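Local coordinates for uncharacterized protein (Staphylococcus aureus subsp. aureus Mu50, PDB 4QPV), which is of unknown function but belongs to the DUF1672 family and adopts an unusual fold built from kinked-helix-beta-beta-beta repeats, at residues I96-D99 with K100-E104. Residues are numbered along the deposited sequence; the frame is centred on the assembly and turned at random.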
ATOM      1  N   ILE A  96      -3.912  -6.852  -9.329  1.00 24.61           N
ATOM      2  CA  ILE A  96      -3.696  -7.102 -10.743  0.50 24.79           C
ATOM      3  C   ILE A  96      -5.046  -7.338 -11.425  1.00 28.55           C
ATOM      4  O   ILE A  96      -5.810  -8.174 -10.929  1.00 27.43           O
ATOM      5  CB  ILE A  96      -2.697  -8.285 -10.976  0.50 27.89           C
ATOM      6  CG1 ILE A  96      -2.404  -8.528 -12.472  0.50 29.14           C
ATOM      7  CG2 ILE A  96      -3.110  -9.588 -10.267  0.50 27.65           C
ATOM      8  CD1 ILE A  96      -1.525  -7.480 -13.151  0.50 34.29           C
ATOM      9  N   PRO A  97      -5.356  -6.661 -12.554  1.00 27.84           N
ATOM     10  CA  PRO A  97      -6.617  -6.981 -13.243  1.00 27.28           C
ATOM     11  C   PRO A  97      -6.417  -8.166 -14.179  1.00 29.50           C
ATOM     12  O   PRO A  97      -5.304  -8.393 -14.678  1.00 29.10           O
ATOM     13  CB  PRO A  97      -6.921  -5.691 -14.004  1.00 30.44           C
ATOM     14  CG  PRO A  97      -5.568  -5.133 -14.340  1.00 36.54           C
ATOM     15  CD  PRO A  97      -4.599  -5.613 -13.290  1.00 31.89           C
ATOM     16  N   PHE A  98      -7.495  -8.910 -14.454  1.00 25.72           N
ATOM     17  CA  PHE A  98      -7.466  -9.994 -15.430  1.00 26.02           C
ATOM     18  C   PHE A  98      -8.712  -9.999 -16.273  1.00 30.99           C
ATOM     19  O   PHE A  98      -9.771  -9.612 -15.783  1.00 30.83           O
ATOM     20  CB  PHE A  98      -7.404 -11.364 -14.720  1.00 26.71           C
ATOM     21  CG  PHE A  98      -6.146 -11.756 -14.000  1.00 27.14           C
ATOM     22  CD1 PHE A  98      -4.921 -11.771 -14.666  1.00 30.51           C
ATOM     23  CD2 PHE A  98      -6.202 -12.275 -12.712  1.00 28.06           C
ATOM     24  CE1 PHE A  98      -3.761 -12.208 -14.016  1.00 30.32           C
ATOM     25  CE2 PHE A  98      -5.055 -12.773 -12.093  1.00 30.55           C
ATOM     26  CZ  PHE A  98      -3.844 -12.748 -12.755  1.00 29.11           C
ATOM     27  N   ASP A  99      -8.629 -10.551 -17.490  1.00 30.09           N
ATOM     28  CA  ASP A  99      -9.830 -10.806 -18.293  1.00 30.84           C
ATOM     29  C   ASP A  99     -10.458 -12.086 -17.737  1.00 32.57           C
ATOM     30  O   ASP A  99      -9.767 -12.849 -17.062  1.00 30.09           O
ATOM     31  CB  ASP A  99      -9.483 -10.980 -19.789  1.00 34.07           C
ATOM     32  CG  ASP A  99      -8.926  -9.739 -20.455  1.00 47.00           C
ATOM     33  OD1 ASP A  99      -9.296  -8.615 -20.034  1.00 45.80           O
ATOM     34  OD2 ASP A  99      -8.126  -9.886 -21.399  1.00 56.98           O
ATOM     35  N   LYS A 100     -11.734 -12.336 -18.018  1.00 30.13           N
ATOM     36  CA  LYS A 100     -12.409 -13.575 -17.589  1.00 30.26           C
ATOM     37  C   LYS A 100     -11.672 -14.806 -18.132  1.00 34.20           C
ATOM     38  O   LYS A 100     -11.698 -15.854 -17.498  1.00 35.50           O
ATOM     39  CB  LYS A 100     -13.871 -13.576 -18.074  1.00 34.12           C
ATOM     40  CG  LYS A 100     -14.778 -12.589 -17.344  1.00 39.34           C
ATOM     41  CD  LYS A 100     -16.040 -12.348 -18.164  1.00 54.25           C
ATOM     42  CE  LYS A 100     -17.274 -12.848 -17.469  1.00 69.55           C
ATOM     43  NZ  LYS A 100     -18.389 -13.113 -18.422  1.00 72.56           N
ATOM     44  N   SER A 101     -10.967 -14.663 -19.284  1.00 30.89           N
ATOM     45  CA  SER A 101     -10.199 -15.750 -19.914  1.00 30.04           C
ATOM     46  C   SER A 101      -9.033 -16.258 -19.035  1.00 30.32           C
ATOM     47  O   SER A 101      -8.431 -17.275 -19.372  1.00 30.84           O
ATOM     48  CB  SER A 101      -9.667 -15.318 -21.276  1.00 32.84           C
ATOM     49  OG  SER A 101      -8.712 -14.283 -21.117  1.00 39.48           O
ATOM     50  N   ILE A 102      -8.745 -15.596 -17.903  1.00 27.02           N
ATOM     51  CA  ILE A 102      -7.707 -16.051 -16.964  1.00 26.77           C
ATOM     52  C   ILE A 102      -7.980 -17.484 -16.430  1.00 30.05           C
ATOM     53  O   ILE A 102      -7.030 -18.186 -16.087  1.00 29.39           O
ATOM     54  CB  ILE A 102      -7.488 -15.052 -15.787  1.00 28.75           C
ATOM     55  CG1 ILE A 102      -6.126 -15.304 -15.080  1.00 30.34           C
ATOM     56  CG2 ILE A 102      -8.673 -15.047 -14.790  1.00 28.70           C
ATOM     57  CD1 ILE A 102      -4.859 -15.066 -15.929  1.00 27.88           C
ATOM     58  N   ILE A 103      -9.253 -17.926 -16.401  1.00 28.10           N
ATOM     59  CA  ILE A 103      -9.604 -19.273 -15.905  1.00 27.07           C
ATOM     60  C   ILE A 103      -9.256 -20.383 -16.908  1.00 32.76           C
ATOM     61  O   ILE A 103      -9.355 -21.562 -16.563  1.00 31.53           O
ATOM     62  CB  ILE A 103     -11.130 -19.331 -15.568  1.00 29.04           C
ATOM     63  CG1 ILE A 103     -12.034 -19.226 -16.839  1.00 27.77           C
ATOM     64  CG2 ILE A 103     -11.524 -18.310 -14.466  1.00 29.27           C
ATOM     65  CD1 ILE A 103     -13.516 -19.708 -16.610  1.00 28.77           C
ATOM     66  N   GLU A 104      -8.895 -20.018 -18.146  1.00 30.18           N
ATOM     67  CA  GLU A 104      -8.704 -20.981 -19.234  1.00 30.01           C
ATOM     68  C   GLU A 104      -7.431 -21.824 -19.171  1.00 35.12           C
ATOM     69  O   GLU A 104      -7.375 -22.864 -19.833  1.00 35.64           O
ATOM     70  CB  GLU A 104      -8.748 -20.262 -20.583  1.00 31.78           C
ATOM     71  CG  GLU A 104     -10.130 -19.712 -20.920  1.00 32.59           C
ATOM     72  CD  GLU A 104     -10.226 -19.004 -22.255  1.00 41.71           C
ATOM     73  OE1 GLU A 104      -9.266 -19.091 -23.054  1.00 40.40           O
ATOM     74  OE2 GLU A 104     -11.259 -18.341 -22.494  1.00 41.03           O
TER
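I102 lies against one face of the F98 ring, four residues back along the chain, where strand 90-98 gives way to a 3-10 turn. The isoleucine presents its longer branch: CG1 stands 3.7 Å from the ring centroid and only 10° off the ring normal, a CH-pi contact almost directly over the middle of the ring. From there CD1 of I102 stays over the same face, off-centre above the CD1-CE1 side, 3.5 Å from CD1 of F98. The torsions of I102 bring this about, since CG1 is anti to the backbone N (chi1 -162°) and reaches for the ring, while the CG2 branch turns to the backbone, 3.3 Å from D99 O. CG of F98 is anti to its carbonyl carbon (chi1 -70°), which turns the ring toward the isoleucine, while CB, placed by the backbone, lies 3.8 Å from CB of I102. Further along, the side chain of F98 also touches V79 and V81 of the neighbouring strand 78-87, and I102 reaches L109.

A backbone bond closes the turn between the two: I102 N donates to D99 O at 3.0 Å. At the surface, CB of D99 lies 3.6 Å from OG of S101, a van der Waals contact. K100 heads elsewhere, and its NZ forms a salt bridge with D39, while I102 O accepts a bond from R54 NE, tying the turn to helix 48-63. The D99 O to I102 N bond, with K100 and S101 at the two central positions, defines a type I beta-turn that opens the 3-10 segment 100-103, ends an outer strand of the antiparallel three-stranded sheet and redirects the chain into the loop leading to helix 116-133.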